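Local coordinates for putative DNA ligase-like protein Rv0938/MT0965 (Mycobacterium tuberculosis, PDB 2IRU) that probably extends and fills DNA ends during repair of double-strand breaks by non-homologous end joining, as the manganese-dependent polymerase domain of a ligase that works with Ku, at residues L141-G146 with A150-V155; A156-D161 with Q204-A209; L180-P185 with R258-L263; L213-S216 with L222-G225. All blocks are in the same frame, centred on the assembly; numbering follows the deposited sequence.

In the fold
All four contacts lie within the primase-polymerase domain and reach or flank its mixed sheet. Interactions 1 and 2 share helix 149-164: the first packs its early turns on strand 129-143, the second sets its later turns against helix 192-209. Interaction 3 reaches strand 180-186, the neighbour of strand 129-143, and Trp260 also touches helix 149-164. These three are buried and apolar across the contact. Interaction 4 is a surface contact at the strand 214-215 edge of the sheet, mixing aliphatic and backbone atoms. It meets interaction 1 through polar bonds of Gly225 with Glu145 and Gln151, while interactions 3 and 4 do not touch.

Interaction 1: residues L141-G146 with A150-V155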
loop_
_atom_site.group_PDB
_atom_site.type_symbol
_atom_site.label_atom_id
_atom_site.label_comp_id
_atom_site.label_asym_id
_atom_site.label_seq_id
_atom_site.Cartn_x
_atom_site.Cartn_y
_atom_site.Cartn_z
ATOM N N LEU A 141 -1.624 4.271 10.940
ATOM C CA LEU A 141 -2.296 4.922 12.040
ATOM C C LEU A 141 -3.699 4.370 12.135
ATOM O O LEU A 141 -4.540 4.633 11.260
ATOM C CB LEU A 141 -2.319 6.446 11.822
ATOM C CG LEU A 141 -1.061 7.169 12.320
ATOM C CD1 LEU A 141 0.256 6.680 11.712
ATOM C CD2 LEU A 141 -1.245 8.674 12.074
ATOM N N ASP A 142 -3.937 3.564 13.162
ATOM C CA ASP A 142 -5.214 2.891 13.284
ATOM C C ASP A 142 -6.014 3.487 14.438
ATOM O O ASP A 142 -5.599 3.330 15.605
ATOM C CB ASP A 142 -5.036 1.385 13.484
ATOM C CG ASP A 142 -6.368 0.629 13.354
ATOM O OD1 ASP A 142 -6.901 0.510 12.218
ATOM O OD2 ASP A 142 -6.898 0.188 14.398
ATOM N N PRO A 143 -7.121 4.204 14.126
ATOM C CA PRO A 143 -7.907 4.888 15.157
ATOM C C PRO A 143 -8.710 3.919 16.033
ATOM O O PRO A 143 -9.523 3.136 15.517
ATOM C CB PRO A 143 -8.847 5.803 14.346
ATOM C CG PRO A 143 -9.032 5.060 13.035
ATOM C CD PRO A 143 -7.680 4.429 12.771
ATOM N N GLY A 144 -8.486 3.980 17.347
ATOM C CA GLY A 144 -9.236 3.163 18.309
ATOM C C GLY A 144 -10.682 3.595 18.505
ATOM O O GLY A 144 -11.154 4.564 17.898
ATOM N N GLU A 145 -11.386 2.866 19.367
ATOM C CA GLU A 145 -12.793 3.131 19.648
ATOM C C GLU A 145 -12.991 4.577 20.102
ATOM O O GLU A 145 -12.271 5.065 20.982
ATOM C CB GLU A 145 -13.333 2.137 20.682
ATOM C CG GLU A 145 -14.862 2.156 20.860
ATOM C CD GLU A 145 -15.626 1.916 19.553
ATOM O OE1 GLU A 145 -15.079 1.257 18.632
ATOM O OE2 GLU A 145 -16.790 2.385 19.458
ATOM N N GLY A 146 -13.931 5.259 19.448
ATOM C CA GLY A 146 -14.265 6.647 19.756
ATOM C C GLY A 146 -13.329 7.763 19.297
ATOM O O GLY A 146 -13.544 8.936 19.651
ATOM N N ALA A 150 -10.331 14.737 13.760
ATOM C CA ALA A 150 -9.378 15.740 14.269
ATOM C C ALA A 150 -8.254 15.105 15.107
ATOM O O ALA A 150 -7.105 15.539 15.023
ATOM C CB ALA A 150 -10.089 16.843 15.054
ATOM N N GLN A 151 -8.583 14.087 15.907
ATOM C CA GLN A 151 -7.548 13.390 16.696
ATOM C C GLN A 151 -6.576 12.618 15.793
ATOM O O GLN A 151 -5.365 12.707 15.977
ATOM C CB GLN A 151 -8.144 12.468 17.783
ATOM C CG GLN A 151 -7.052 11.752 18.631
ATOM C CD GLN A 151 -7.582 10.732 19.656
ATOM O OE1 GLN A 151 -8.744 10.772 20.056
ATOM N NE2 GLN A 151 -6.709 9.812 20.085
ATOM N N LEU A 152 -7.116 11.858 14.841
ATOM C CA LEU A 152 -6.307 11.069 13.908
ATOM C C LEU A 152 -5.398 11.985 13.066
ATOM O O LEU A 152 -4.218 11.689 12.836
ATOM C CB LEU A 152 -7.211 10.192 13.027
ATOM C CG LEU A 152 -6.606 9.312 11.914
ATOM C CD1 LEU A 152 -5.718 8.236 12.485
ATOM C CD2 LEU A 152 -7.705 8.674 11.085
ATOM N N ALA A 153 -5.958 13.124 12.651
ATOM C CA ALA A 153 -5.229 14.126 11.875
ATOM C C ALA A 153 -4.130 14.758 12.696
ATOM O O ALA A 153 -3.015 14.935 12.199
ATOM C CB ALA A 153 -6.195 15.218 11.349
ATOM N N GLU A 154 -4.459 15.130 13.943
ATOM C CA GLU A 154 -3.480 15.713 14.844
ATOM C C GLU A 154 -2.348 14.725 15.066
ATOM O O GLU A 154 -1.181 15.122 15.056
ATOM C CB GLU A 154 -4.093 16.113 16.184
ATOM C CG GLU A 154 -3.025 16.572 17.185
ATOM C CD GLU A 154 -3.583 16.994 18.550
ATOM O OE1 GLU A 154 -4.804 16.874 18.788
ATOM O OE2 GLU A 154 -2.763 17.448 19.379
ATOM N N VAL A 155 -2.692 13.446 15.265
ATOM C CA VAL A 155 -1.660 12.424 15.454
ATOM C C VAL A 155 -0.806 12.309 14.173
ATOM O O VAL A 155 0.419 12.273 14.257
ATOM C CB VAL A 155 -2.232 11.056 15.928
ATOM C CG1 VAL A 155 -1.134 9.965 15.965
ATOM C CG2 VAL A 155 -2.895 11.215 17.328
#
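Leu152 swings CG opposite its backbone N (chi1 177°) and reaches from helix 149-164 toward strand 129-143, where Leu141 holds its own CG anti to the carbonyl carbon (chi1 -86°). The two side chains meet branch against stem: Leu152 CD1 lies 3.9 Å from Leu141 CB. The same methyl is 4.0 Å from Leu141 O and 4.3 Å from Pro143 CD, and so covers both residues, whose side chains are on the helix-facing side of the strand. One turn further along the helix, Val155 CG1 approaches Leu141 CD2 at 4.1 Å, the two side chains running obliquely to each other. Strand and helix segments are nearly antiparallel, at 159° with their axes 9.5 Å apart, as expected where a chain leaves a strand, turns and returns as a helix over the sheet. Asp142 points away from the helix, and it probably binds both manganese ions. The strand thus separates two chemistries: Leu141 and Pro143 face an apolar helix surface held by dispersion and burial, whereas the intervening carboxylate is directed to the probable metal site.

Interaction 2: residues A156-D161 with Q204-A209; sequences ARAVRD and QRLEQA
The two helical segments come nearest at Val159 and Leu206, whose CA atoms stand 7.1 Å apart, close enough for short side chains to fill the interface. Leu206 carries the contact from helix 192-209 and divides its two methyls between successive residues of the other helix. Its CD1 presses on Ala158 CB at 3.5 Å, tighter than a usual carbon-carbon contact, and its CD2 meets Val159 CG2, also at 3.5 Å. The leucine extends with CG anti to the backbone N (chi1 -169°), which carries the fork across the gap, and it crosses the valine at about a right angle. Within segment 156-161, and taking no part in the contact with 204-209, Arg160 grips Asp161 side-on: NE and NH2 both donate to Asp161 OD1, at 3.1 and 3.2 Å, from the same face of the carboxylate. Arg157 CG lies over one guanidinium face, and Arg160 makes a cation-pi contact with Trp260. Leu206 also touches Val155 and Leu162. This is helix-helix packing between 149-164 and 192-209, both of which touch the mixed sheet: Ala156 and Val159 meet strand 180-186, Leu206 meets Val214 of strand 214-215, and Ala156 reaches helix 260-263.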
loop_
_atom_site.group_PDB
_atom_site.type_symbol
_atom_site.label_atom_id
_atom_site.label_comp_id
_atom_site.label_asym_id
_atom_site.label_seq_id
_atom_site.Cartn_x
_atom_site.Cartn_y
_atom_site.Cartn_z
ATOM N N ALA A 156 -1.436 12.291 12.997
ATOM C CA ALA A 156 -0.640 12.269 11.749
ATOM C C ALA A 156 0.332 13.445 11.618
ATOM O O ALA A 156 1.513 13.248 11.249
ATOM C CB ALA A 156 -1.546 12.161 10.512
ATOM N N ARG A 157 -0.168 14.646 11.923
ATOM C CA ARG A 157 0.642 15.866 11.839
ATOM C C ARG A 157 1.793 15.793 12.838
ATOM O O ARG A 157 2.893 16.284 12.575
ATOM C CB ARG A 157 -0.218 17.127 12.014
ATOM C CG ARG A 157 -1.147 17.430 10.824
ATOM C CD ARG A 157 -1.837 18.790 10.967
ATOM N NE ARG A 157 -2.522 18.913 12.249
ATOM C CZ ARG A 157 -3.805 18.631 12.458
ATOM N NH1 ARG A 157 -4.575 18.207 11.461
ATOM N NH2 ARG A 157 -4.318 18.800 13.681
ATOM N N ALA A 158 1.539 15.162 13.987
ATOM C CA ALA A 158 2.584 14.955 14.991
ATOM C C ALA A 158 3.681 13.994 14.537
ATOM O O ALA A 158 4.878 14.228 14.798
ATOM C CB ALA A 158 1.963 14.521 16.312
ATOM N N VAL A 159 3.289 12.911 13.858
ATOM C CA VAL A 159 4.263 12.021 13.254
ATOM C C VAL A 159 5.084 12.799 12.222
ATOM O O VAL A 159 6.320 12.753 12.235
ATOM C CB VAL A 159 3.584 10.796 12.573
ATOM C CG1 VAL A 159 4.646 9.926 11.907
ATOM C CG2 VAL A 159 2.763 10.014 13.597
ATOM N N ARG A 160 4.373 13.517 11.344
ATOM C CA ARG A 160 4.997 14.354 10.324
ATOM C C ARG A 160 6.024 15.308 10.953
ATOM O O ARG A 160 7.105 15.497 10.408
ATOM C CB ARG A 160 3.958 15.186 9.572
ATOM C CG ARG A 160 4.562 16.054 8.477
ATOM C CD ARG A 160 3.655 17.204 8.088
ATOM N NE ARG A 160 3.303 18.035 9.246
ATOM C CZ ARG A 160 2.308 18.914 9.258
ATOM N NH1 ARG A 160 1.577 19.112 8.170
ATOM N NH2 ARG A 160 2.042 19.601 10.359
ATOM N N ASP A 161 5.672 15.897 12.087
ATOM C CA ASP A 161 6.532 16.913 12.699
ATOM C C ASP A 161 7.809 16.286 13.269
ATOM O O ASP A 161 8.908 16.839 13.102
ATOM C CB ASP A 161 5.748 17.695 13.739
ATOM C CG ASP A 161 4.705 18.632 13.111
ATOM O OD1 ASP A 161 4.711 18.838 11.871
ATOM O OD2 ASP A 161 3.882 19.186 13.874
ATOM N N GLN A 204 7.194 5.450 19.732
ATOM C CA GLN A 204 7.360 5.540 21.188
ATOM C C GLN A 204 7.565 6.976 21.649
ATOM O O GLN A 204 7.060 7.368 22.705
ATOM C CB GLN A 204 8.501 4.636 21.665
ATOM C CG GLN A 204 8.137 3.175 21.477
ATOM C CD GLN A 204 9.244 2.219 21.886
ATOM O OE1 GLN A 204 10.422 2.579 21.908
ATOM N NE2 GLN A 204 8.862 0.986 22.202
ATOM N N ARG A 205 8.259 7.775 20.844
ATOM C CA ARG A 205 8.445 9.195 21.171
ATOM C C ARG A 205 7.123 9.945 21.152
ATOM O O ARG A 205 6.852 10.785 22.044
ATOM C CB ARG A 205 9.462 9.854 20.232
ATOM C CG ARG A 205 9.793 11.333 20.468
ATOM C CD ARG A 205 10.703 11.865 19.316
ATOM N NE ARG A 205 11.874 11.012 19.042
ATOM C CZ ARG A 205 12.442 10.848 17.838
ATOM N NH1 ARG A 205 11.961 11.458 16.754
ATOM N NH2 ARG A 205 13.497 10.052 17.705
ATOM N N LEU A 206 6.295 9.626 20.162
ATOM C CA LEU A 206 4.971 10.231 20.071
ATOM C C LEU A 206 4.097 9.805 21.245
ATOM O O LEU A 206 3.403 10.634 21.843
ATOM C CB LEU A 206 4.289 9.936 18.732
ATOM C CG LEU A 206 3.017 10.760 18.487
ATOM C CD1 LEU A 206 3.225 12.283 18.671
ATOM C CD2 LEU A 206 2.497 10.458 17.090
ATOM N N GLU A 207 4.170 8.523 21.583
ATOM C CA GLU A 207 3.453 7.984 22.734
ATOM C C GLU A 207 3.848 8.678 24.042
ATOM O O GLU A 207 2.990 9.000 24.878
ATOM C CB GLU A 207 3.694 6.479 22.824
ATOM C CG GLU A 207 3.108 5.791 24.055
ATOM C CD GLU A 207 3.193 4.274 23.876
ATOM O OE1 GLU A 207 4.308 3.777 23.636
ATOM O OE2 GLU A 207 2.158 3.592 23.951
ATOM N N GLN A 208 5.141 8.943 24.201
ATOM C CA GLN A 208 5.636 9.701 25.357
ATOM C C GLN A 208 5.043 11.123 25.412
ATOM O O GLN A 208 4.692 11.639 26.498
ATOM C CB GLN A 208 7.158 9.746 25.261
ATOM C CG GLN A 208 7.884 10.391 26.375
ATOM C CD GLN A 208 9.391 10.225 26.214
ATOM O OE1 GLN A 208 9.855 9.459 25.355
ATOM N NE2 GLN A 208 10.158 10.940 27.029
ATOM N N ALA A 209 4.951 11.742 24.232
ATOM C CA ALA A 209 4.465 13.102 24.065
ATOM C C ALA A 209 2.954 13.242 24.281
ATOM O O ALA A 209 2.516 14.221 24.870
ATOM C CB ALA A 209 4.848 13.642 22.685
#

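Interaction 3: residues L180-P185 with R258-L263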
loop_
_atom_site.group_PDB
_atom_site.type_symbol
_atom_site.label_atom_id
_atom_site.label_comp_id
_atom_site.label_asym_id
_atom_site.label_seq_id
_atom_site.Cartn_x
_atom_site.Cartn_y
_atom_site.Cartn_z
ATOM N N LEU A 180 -5.098 5.221 8.342
ATOM C CA LEU A 180 -4.414 6.256 7.606
ATOM C C LEU A 180 -2.956 5.781 7.558
ATOM O O LEU A 180 -2.394 5.503 8.620
ATOM C CB LEU A 180 -4.519 7.573 8.391
ATOM C CG LEU A 180 -3.734 8.772 7.879
ATOM C CD1 LEU A 180 -4.175 9.118 6.464
ATOM C CD2 LEU A 180 -3.910 9.972 8.810
ATOM N N HIS A 181 -2.364 5.632 6.366
ATOM C CA HIS A 181 -0.948 5.296 6.256
ATOM C C HIS A 181 -0.142 6.554 5.978
ATOM O O HIS A 181 -0.628 7.447 5.279
ATOM C CB HIS A 181 -0.662 4.286 5.136
ATOM C CG HIS A 181 -1.186 2.918 5.418
ATOM N ND1 HIS A 181 -0.499 2.014 6.208
ATOM C CD2 HIS A 181 -2.285 2.271 4.974
ATOM C CE1 HIS A 181 -1.187 0.884 6.269
ATOM N NE2 HIS A 181 -2.289 1.027 5.549
ATOM N N LEU A 182 1.070 6.621 6.537
ATOM C CA LEU A 182 1.983 7.739 6.301
ATOM C C LEU A 182 3.264 7.122 5.740
ATOM O O LEU A 182 3.766 6.166 6.323
ATOM C CB LEU A 182 2.361 8.500 7.596
ATOM C CG LEU A 182 1.202 9.120 8.389
ATOM C CD1 LEU A 182 1.747 9.933 9.579
ATOM C CD2 LEU A 182 0.381 10.038 7.489
ATOM N N TYR A 183 3.742 7.631 4.607
ATOM C CA TYR A 183 4.988 7.175 4.004
ATOM C C TYR A 183 6.039 8.293 4.052
ATOM O O TYR A 183 5.720 9.465 3.873
ATOM C CB TYR A 183 4.772 6.819 2.541
ATOM C CG TYR A 183 3.930 5.585 2.315
ATOM C CD1 TYR A 183 4.532 4.315 2.259
ATOM C CD2 TYR A 183 2.533 5.667 2.162
ATOM C CE1 TYR A 183 3.777 3.160 2.048
ATOM C CE2 TYR A 183 1.745 4.488 1.947
ATOM C CZ TYR A 183 2.391 3.240 1.879
ATOM O OH TYR A 183 1.664 2.080 1.688
ATOM N N THR A 184 7.285 7.900 4.273
ATOM C CA THR A 184 8.392 8.841 4.312
ATOM C C THR A 184 9.588 8.252 3.537
ATOM O O THR A 184 10.112 7.195 3.908
ATOM C CB THR A 184 8.806 9.148 5.744
ATOM O OG1 THR A 184 7.658 9.648 6.467
ATOM C CG2 THR A 184 9.937 10.166 5.696
ATOM N N PRO A 185 10.020 8.920 2.463
ATOM C CA PRO A 185 11.194 8.346 1.781
ATOM C C PRO A 185 12.471 8.591 2.600
ATOM O O PRO A 185 12.633 9.658 3.230
ATOM C CB PRO A 185 11.229 9.088 0.444
ATOM C CG PRO A 185 10.566 10.410 0.732
ATOM C CD PRO A 185 9.556 10.169 1.837
ATOM N N ARG A 258 -3.386 11.779 -0.245
ATOM C CA ARG A 258 -4.088 13.007 0.141
ATOM C C ARG A 258 -3.074 14.122 0.377
ATOM O O ARG A 258 -1.864 13.868 0.534
ATOM C CB ARG A 258 -4.907 12.802 1.433
ATOM C CG ARG A 258 -5.794 11.538 1.443
ATOM C CD ARG A 258 -6.808 11.494 0.289
ATOM N NE ARG A 258 -7.987 12.341 0.515
ATOM C CZ ARG A 258 -9.091 11.950 1.161
ATOM N NH1 ARG A 258 -9.184 10.730 1.694
ATOM N NH2 ARG A 258 -10.118 12.786 1.277
ATOM N N THR A 259 -3.580 15.353 0.363
ATOM C CA THR A 259 -2.813 16.498 0.889
ATOM C C THR A 259 -2.998 16.626 2.413
ATOM O O THR A 259 -4.005 16.169 2.995
ATOM C CB THR A 259 -3.241 17.821 0.233
ATOM O OG1 THR A 259 -4.554 18.157 0.679
ATOM C CG2 THR A 259 -3.247 17.716 -1.302
ATOM N N TRP A 260 -2.045 17.296 3.051
ATOM C CA TRP A 260 -2.160 17.547 4.490
ATOM C C TRP A 260 -3.423 18.378 4.795
ATOM O O TRP A 260 -4.135 18.095 5.761
ATOM C CB TRP A 260 -0.867 18.167 5.018
ATOM C CG TRP A 260 0.195 17.092 5.172
ATOM C CD1 TRP A 260 1.244 16.833 4.321
ATOM C CD2 TRP A 260 0.263 16.098 6.204
ATOM N NE1 TRP A 260 1.978 15.751 4.775
ATOM C CE2 TRP A 260 1.393 15.279 5.927
ATOM C CE3 TRP A 260 -0.507 15.830 7.351
ATOM C CZ2 TRP A 260 1.778 14.217 6.764
ATOM C CZ3 TRP A 260 -0.131 14.754 8.177
ATOM C CH2 TRP A 260 0.989 13.956 7.865
ATOM N N ALA A 261 -3.745 19.332 3.925
ATOM C CA ALA A 261 -4.931 20.171 4.133
ATOM C C ALA A 261 -6.212 19.356 4.050
ATOM O O ALA A 261 -7.173 19.622 4.773
ATOM C CB ALA A 261 -4.960 21.363 3.157
ATOM N N GLU A 262 -6.201 18.316 3.216
ATOM C CA GLU A 262 -7.338 17.415 3.160
ATOM C C GLU A 262 -7.618 16.734 4.502
ATOM O O GLU A 262 -8.768 16.499 4.852
ATOM C CB GLU A 262 -7.152 16.392 2.024
ATOM C CG GLU A 262 -7.625 16.981 0.681
ATOM C CD GLU A 262 -7.172 16.215 -0.536
ATOM O OE1 GLU A 262 -6.484 15.172 -0.383
ATOM O OE2 GLU A 262 -7.495 16.681 -1.668
ATOM N N LEU A 263 -6.563 16.404 5.249
ATOM C CA LEU A 263 -6.735 15.748 6.545
ATOM C C LEU A 263 -7.405 16.635 7.578
ATOM O O LEU A 263 -7.972 16.119 8.542
ATOM C CB LEU A 263 -5.404 15.234 7.096
ATOM C CG LEU A 263 -4.748 14.067 6.381
ATOM C CD1 LEU A 263 -3.730 13.384 7.299
ATOM C CD2 LEU A 263 -5.768 13.052 5.856
#
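Two quite separate touches make up this contact, although the backbones stay far apart: even the nearest CA atoms, those of Leu180 and Leu263, are 9.8 Å from each other. Leu180 has CG opposite its backbone N (chi1 173°), which sends its methyls to Leu263, and the two leucines meet tip to tip with Leu180 CD2 3.7 Å from Leu263 CD1. Further along the strand, Leu182 CD2 lies 4.0 Å from Trp260 CH2, the far corner of the indole, and approaches the ring obliquely while the two side chains cross at about a right angle. Trp260 NE1 donates to Thr170 O, which would help fix the rotation of the indole. The short, weakly bonded helix at about 260-263 is preceded by Thr259 at the N-cap, which forms a capping box with Glu262: Glu262 N donates to Thr259 OG1 at 3.0 Å, and Thr259 N returns a bond of the same length to Glu262 OE1, from well above the carboxylate plane. Arg258 NE adds a weak, 3.3 Å salt bridge to that same OE1, while Arg279 pairs with OE2. Strand 180-186 lies between strands 129-143 and 171-174 in the mixed sheet. His181, which with Leu180 probably lines the substrate site, touches Asp140.

Interaction 4: residues L213-S216 with L222-G225; sequences LVTS and LRAG
The connection between the parallel strands 214-215 and 227-230 folds back beside the first of them, and its residues 218-223 belong to a segment that probably contacts target DNA. The junction centres on Thr215 and Arg223. Thr215 CG2 lies 3.9 Å from Arg223 CD, so a methyl meets the aliphatic part of the arginine, and the two side chains cross at about a right angle. Thr215 places OG1 opposite its backbone N (chi1 -176°), which leaves CG2 between N and the carbonyl carbon, directed at the loop; OG1 itself makes weak hydrogen bonds with Glu207 OE2 and Thr217 N. Leu222 O is 4.3 Å from the same methyl. At the other end, Leu213 CA and Gly225 O approach to 4.4 Å, and Gln151 NE2, from helix 149-164, bridges the two segments, bonded to Gly225 O and weakly to Leu213 O. Gly225 has a positive phi of 76°, a conformation that favours glycine. The Arg223 chain, bent at chi2 and chi3, brings NH2 to a salt bridge with Asp142 OD2, which probably steadies the carboxylate's position. The arrangement is a loop joining two parallel strands at the margin of the polymerase sheet, its arginine linking the predicted DNA-contacting segment to an acidic residue of the two-manganese site inferred for this primase-like polymerase.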
loop_
_atom_site.group_PDB
_atom_site.type_symbol
_atom_site.label_atom_id
_atom_site.label_comp_id
_atom_site.label_asym_id
_atom_site.label_seq_id
_atom_site.Cartn_x
_atom_site.Cartn_y
_atom_site.Cartn_z
ATOM N N LEU A 213 -3.471 9.979 23.812
ATOM C CA LEU A 213 -3.990 10.023 22.435
ATOM C C LEU A 213 -3.342 9.022 21.505
ATOM O O LEU A 213 -3.893 8.689 20.440
ATOM C CB LEU A 213 -3.777 11.424 21.853
ATOM C CG LEU A 213 -4.264 12.584 22.722
ATOM C CD1 LEU A 213 -4.002 13.923 22.063
ATOM C CD2 LEU A 213 -5.757 12.437 23.097
ATOM N N VAL A 214 -2.159 8.564 21.906
ATOM C CA VAL A 214 -1.361 7.636 21.074
ATOM C C VAL A 214 -0.877 6.418 21.835
ATOM O O VAL A 214 -0.427 6.522 22.992
ATOM C CB VAL A 214 -0.104 8.379 20.511
ATOM C CG1 VAL A 214 0.928 7.393 19.938
ATOM C CG2 VAL A 214 -0.520 9.403 19.481
ATOM N N THR A 215 -0.935 5.255 21.167
ATOM C CA THR A 215 -0.225 4.072 21.677
ATOM C C THR A 215 0.724 3.522 20.597
ATOM O O THR A 215 0.454 3.638 19.407
ATOM C CB THR A 215 -1.191 2.944 22.198
ATOM O OG1 THR A 215 -0.413 1.877 22.768
ATOM C CG2 THR A 215 -2.088 2.384 21.073
ATOM N N SER A 216 1.842 2.951 21.042
ATOM C CA SER A 216 2.834 2.340 20.136
ATOM C C SER A 216 2.834 0.813 20.235
ATOM O O SER A 216 3.676 0.143 19.602
ATOM C CB SER A 216 4.241 2.832 20.478
ATOM O OG SER A 216 4.660 2.374 21.767
ATOM N N LEU A 222 -5.565 -1.183 25.861
ATOM C CA LEU A 222 -5.007 0.169 25.876
ATOM C C LEU A 222 -5.341 0.905 24.574
ATOM O O LEU A 222 -4.883 2.034 24.347
ATOM C CB LEU A 222 -3.488 0.124 26.114
ATOM C CG LEU A 222 -2.992 -0.237 27.526
ATOM C CD1 LEU A 222 -1.539 -0.713 27.476
ATOM C CD2 LEU A 222 -3.158 0.935 28.511
ATOM N N ARG A 223 -6.164 0.276 23.739
ATOM C CA ARG A 223 -6.424 0.790 22.395
ATOM C C ARG A 223 -7.515 1.853 22.324
ATOM O O ARG A 223 -7.416 2.781 21.519
ATOM C CB ARG A 223 -6.707 -0.352 21.409
ATOM C CG ARG A 223 -5.446 -1.148 21.072
ATOM C CD ARG A 223 -4.575 -0.435 20.047
ATOM N NE ARG A 223 -4.639 -1.121 18.759
ATOM C CZ ARG A 223 -5.460 -0.829 17.747
ATOM N NH1 ARG A 223 -6.331 0.176 17.818
ATOM N NH2 ARG A 223 -5.393 -1.557 16.640
ATOM N N ALA A 224 -8.543 1.721 23.163
ATOM C CA ALA A 224 -9.703 2.601 23.064
ATOM C C ALA A 224 -9.297 4.058 23.298
ATOM O O ALA A 224 -8.477 4.342 24.180
ATOM C CB ALA A 224 -10.784 2.173 24.039
ATOM N N GLY A 225 -9.858 4.959 22.490
ATOM C CA GLY A 225 -9.633 6.402 22.638
ATOM C C GLY A 225 -8.277 6.863 22.125
ATOM O O GLY A 225 -7.956 8.047 22.203
#